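Local coordinates for ABC transporter, substrate-binding protein (Clostridium perfringens, PDB 4EDP) that probably captures a solute outside the cell and hands it to the membrane-embedded part of an ABC importer, at residues 115-127 / 299-311. Numbering follows the deposited sequence.
Sequences PNASEMNEKAKST and LNESPVNKEVKLS
M120 pairs with N305 in a single beta bridge, a compact example of two chain segments joined through their backbones: the loop that follows the 3-10 segment 115-119 meets the loop after helix 289-299. The flanking peptides carry the two bonds: N121 N donates to V304 O (2.8 Å), and K306 N to E119 O (2.9 Å, 161° at the hydrogen). Packing is tight where CB of A124 lies 3.7 Å from CB of V304; M120 is a looser neighbour, its CG 4.2 Å from V304 CG2. N305, also buried, adds a side-chain bond. With CG anti to the backbone N (chi1 -176°), its amide runs alongside the E119 side chain, and ND2 reaches the anti lone pair of E119 OE1 at 2.8 Å, with the carboxylate and amide planes 70° apart. Its other end, OD1, accepts from E307 N in an Asx turn that fixes the amide's rotation, while ND2 also bonds to L287 O. N121 is held comparably: OD1 takes the backbone N-H of A124, an Asx motif, and ND2 reaches P303 O through a water. The outer side is looser. K306 runs its extended chain past E119 O, CG 3.2 Å from it, whereas exposed E307 merely brushes E119. Around the bridge, Q292 of helix 289-299 receives the N-H groups of V304 and N305, S302 O bonds to T137 OG1 of strand 135-145, N121 touches L138 of that strand, and A124 rests on F264 of strand 262-269, tying both segments to the central sheet of this solute-binding protein.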
# COMPACT_ATOMS: atom_id res chain seq x y z
N PRO A 115 14.51 -5.23 17.49
CA PRO A 115 14.74 -3.90 18.05
C PRO A 115 14.60 -2.76 17.06
O PRO A 115 14.19 -1.66 17.45
CB PRO A 115 16.16 -3.99 18.62
CG PRO A 115 16.79 -5.11 17.86
CD PRO A 115 15.70 -6.09 17.64
N ASN A 116 14.86 -3.02 15.77
CA ASN A 116 14.75 -1.98 14.75
C ASN A 116 13.33 -1.47 14.55
O ASN A 116 13.14 -0.40 13.98
CB ASN A 116 15.39 -2.41 13.42
CG ASN A 116 16.91 -2.40 13.49
OD1 ASN A 116 17.48 -1.61 14.27
ND2 ASN A 116 17.59 -3.24 12.69
N ALA A 117 12.35 -2.23 15.01
CA ALA A 117 10.96 -1.78 14.96
C ALA A 117 10.78 -0.48 15.76
O ALA A 117 9.82 0.28 15.51
CB ALA A 117 10.01 -2.87 15.47
N SER A 118 11.70 -0.19 16.69
CA SER A 118 11.63 1.05 17.47
C SER A 118 11.84 2.27 16.59
O SER A 118 11.44 3.39 16.96
CB SER A 118 12.66 1.07 18.61
OG SER A 118 14.00 1.24 18.14
N GLU A 119 12.44 2.07 15.43
CA GLU A 119 12.74 3.17 14.52
C GLU A 119 11.64 3.45 13.48
O GLU A 119 11.75 4.38 12.69
CB GLU A 119 14.10 2.92 13.85
CG GLU A 119 15.24 2.91 14.86
CD GLU A 119 16.61 2.55 14.29
OE1 GLU A 119 16.79 2.42 13.06
OE2 GLU A 119 17.52 2.39 15.11
N MET A 120 10.57 2.67 13.51
CA MET A 120 9.47 2.84 12.57
C MET A 120 8.74 4.15 12.85
O MET A 120 8.68 4.61 14.00
CB MET A 120 8.50 1.65 12.66
CG MET A 120 9.12 0.35 12.08
SD MET A 120 8.22 -1.18 12.41
CE MET A 120 6.76 -0.97 11.38
N ASN A 121 8.21 4.78 11.80
CA ASN A 121 7.47 6.02 11.99
C ASN A 121 6.15 5.66 12.69
O ASN A 121 5.75 4.50 12.68
CB ASN A 121 7.30 6.79 10.68
CG ASN A 121 6.48 6.06 9.65
OD1 ASN A 121 5.33 5.68 9.90
ND2 ASN A 121 7.02 5.96 8.43
N GLU A 122 5.50 6.64 13.32
CA GLU A 122 4.29 6.40 14.09
C GLU A 122 3.17 5.71 13.30
O GLU A 122 2.47 4.87 13.85
CB GLU A 122 3.76 7.70 14.67
CG GLU A 122 2.56 7.47 15.58
CD GLU A 122 1.90 8.74 16.02
OE1 GLU A 122 2.57 9.79 16.00
OE2 GLU A 122 0.71 8.68 16.41
N LYS A 123 2.99 6.07 12.03
CA LYS A 123 1.95 5.41 11.23
C LYS A 123 2.24 3.92 10.99
O LYS A 123 1.35 3.07 11.14
CB LYS A 123 1.73 6.12 9.90
CG LYS A 123 1.39 7.57 10.02
CD LYS A 123 0.16 7.83 10.82
CE LYS A 123 -0.03 9.33 10.98
NZ LYS A 123 -1.18 9.63 11.84
N ALA A 124 3.48 3.62 10.61
CA ALA A 124 3.90 2.23 10.36
C ALA A 124 3.81 1.41 11.66
O ALA A 124 3.57 0.20 11.62
CB ALA A 124 5.34 2.20 9.74
N LYS A 125 4.00 2.05 12.81
CA LYS A 125 3.91 1.33 14.08
C LYS A 125 2.52 0.77 14.35
O LYS A 125 2.35 -0.10 15.20
CB LYS A 125 4.46 2.17 15.24
CG LYS A 125 5.97 2.16 15.29
CD LYS A 125 6.53 3.08 16.36
CE LYS A 125 8.03 2.92 16.50
NZ LYS A 125 8.65 3.89 17.46
N SER A 126 1.51 1.22 13.61
CA SER A 126 0.19 0.60 13.73
C SER A 126 0.28 -0.92 13.44
O SER A 126 -0.47 -1.72 14.01
CB SER A 126 -0.80 1.28 12.78
OG SER A 126 -0.42 1.10 11.43
N THR A 127 1.18 -1.35 12.55
CA THR A 127 1.32 -2.77 12.26
C THR A 127 1.99 -3.50 13.43
O THR A 127 1.73 -4.66 13.66
CB THR A 127 2.07 -3.03 10.93
OG1 THR A 127 3.40 -2.52 11.01
CG2 THR A 127 1.34 -2.33 9.78
N LEU A 299 15.16 0.15 -5.14
CA LEU A 299 13.87 -0.44 -5.47
C LEU A 299 12.67 0.50 -5.34
O LEU A 299 11.53 0.07 -5.46
CB LEU A 299 13.63 -1.66 -4.56
CG LEU A 299 14.63 -2.81 -4.64
CD1 LEU A 299 14.37 -3.83 -3.54
CD2 LEU A 299 14.56 -3.45 -6.03
N ASN A 300 12.93 1.78 -5.12
CA ASN A 300 11.86 2.78 -4.95
C ASN A 300 10.86 2.40 -3.87
O ASN A 300 9.66 2.61 -4.03
CB ASN A 300 11.16 3.09 -6.27
CG ASN A 300 12.11 3.72 -7.28
OD1 ASN A 300 13.12 4.33 -6.90
ND2 ASN A 300 11.80 3.58 -8.56
N GLU A 301 11.36 1.82 -2.78
CA GLU A 301 10.50 1.47 -1.63
C GLU A 301 10.55 2.61 -0.63
O GLU A 301 11.62 2.97 -0.13
CB GLU A 301 10.95 0.17 -0.96
CG GLU A 301 10.71 -1.06 -1.82
CD GLU A 301 11.16 -2.35 -1.16
OE1 GLU A 301 11.72 -2.33 -0.04
OE2 GLU A 301 10.96 -3.41 -1.79
N SER A 302 9.39 3.21 -0.37
CA SER A 302 9.31 4.28 0.60
C SER A 302 9.64 3.67 1.98
O SER A 302 9.14 2.61 2.34
CB SER A 302 7.91 4.91 0.66
OG SER A 302 7.58 5.59 -0.56
N PRO A 303 10.48 4.36 2.74
CA PRO A 303 10.90 3.81 4.02
C PRO A 303 9.91 3.94 5.15
O PRO A 303 9.10 4.88 5.18
CB PRO A 303 12.14 4.61 4.34
CG PRO A 303 11.89 5.95 3.69
CD PRO A 303 11.19 5.61 2.42
N VAL A 304 9.96 2.98 6.07
CA VAL A 304 9.17 3.06 7.30
C VAL A 304 10.10 3.46 8.46
O VAL A 304 9.63 3.84 9.53
CB VAL A 304 8.43 1.75 7.67
CG1 VAL A 304 7.39 1.39 6.59
CG2 VAL A 304 9.42 0.59 7.89
N ASN A 305 11.42 3.38 8.24
CA ASN A 305 12.38 3.74 9.27
C ASN A 305 12.58 5.25 9.24
O ASN A 305 13.07 5.79 8.25
CB ASN A 305 13.71 2.97 9.06
CG ASN A 305 14.73 3.22 10.15
OD1 ASN A 305 14.95 4.37 10.57
ND2 ASN A 305 15.43 2.16 10.58
N LYS A 306 12.19 5.93 10.33
CA LYS A 306 12.28 7.39 10.40
C LYS A 306 13.70 7.95 10.48
O LYS A 306 13.88 9.18 10.41
CB LYS A 306 11.43 7.92 11.57
CG LYS A 306 11.92 7.55 12.94
CD LYS A 306 10.89 7.94 14.01
CE LYS A 306 11.35 7.47 15.37
NZ LYS A 306 10.42 7.92 16.45
N GLU A 307 14.70 7.10 10.63
CA GLU A 307 16.07 7.57 10.74
C GLU A 307 16.84 7.62 9.43
O GLU A 307 18.00 8.05 9.41
CB GLU A 307 16.85 6.65 11.68
CG GLU A 307 16.19 6.47 13.04
CD GLU A 307 16.09 7.76 13.83
OE1 GLU A 307 16.77 8.74 13.45
OE2 GLU A 307 15.35 7.79 14.84
N VAL A 308 16.21 7.20 8.34
CA VAL A 308 16.84 7.15 7.01
C VAL A 308 17.21 8.51 6.41
O VAL A 308 16.40 9.43 6.43
CB VAL A 308 15.91 6.39 6.03
CG1 VAL A 308 16.35 6.57 4.59
CG2 VAL A 308 15.84 4.92 6.41
N LYS A 309 18.40 8.61 5.82
CA LYS A 309 18.88 9.85 5.22
C LYS A 309 18.75 9.69 3.70
O LYS A 309 19.44 8.85 3.13
CB LYS A 309 20.35 10.08 5.59
CG LYS A 309 21.01 11.25 4.87
CD LYS A 309 22.51 11.25 5.08
CE LYS A 309 23.17 12.36 4.28
NZ LYS A 309 24.66 12.28 4.35
N LEU A 310 17.86 10.46 3.07
CA LEU A 310 17.65 10.40 1.60
C LEU A 310 17.60 11.80 0.95
O LEU A 310 16.99 12.72 1.50
CB LEU A 310 16.35 9.67 1.26
CG LEU A 310 16.23 8.19 1.65
CD1 LEU A 310 14.79 7.69 1.45
CD2 LEU A 310 17.22 7.33 0.89
N SER A 311 18.19 11.94 -0.23
CA SER A 311 18.20 13.23 -0.95
C SER A 311 16.87 13.51 -1.65
O SER A 311 16.00 12.64 -1.73
CB SER A 311 19.31 13.24 -1.99
OG SER A 311 19.01 12.32 -3.02
O HOH W 1 9.45 6.74 7.88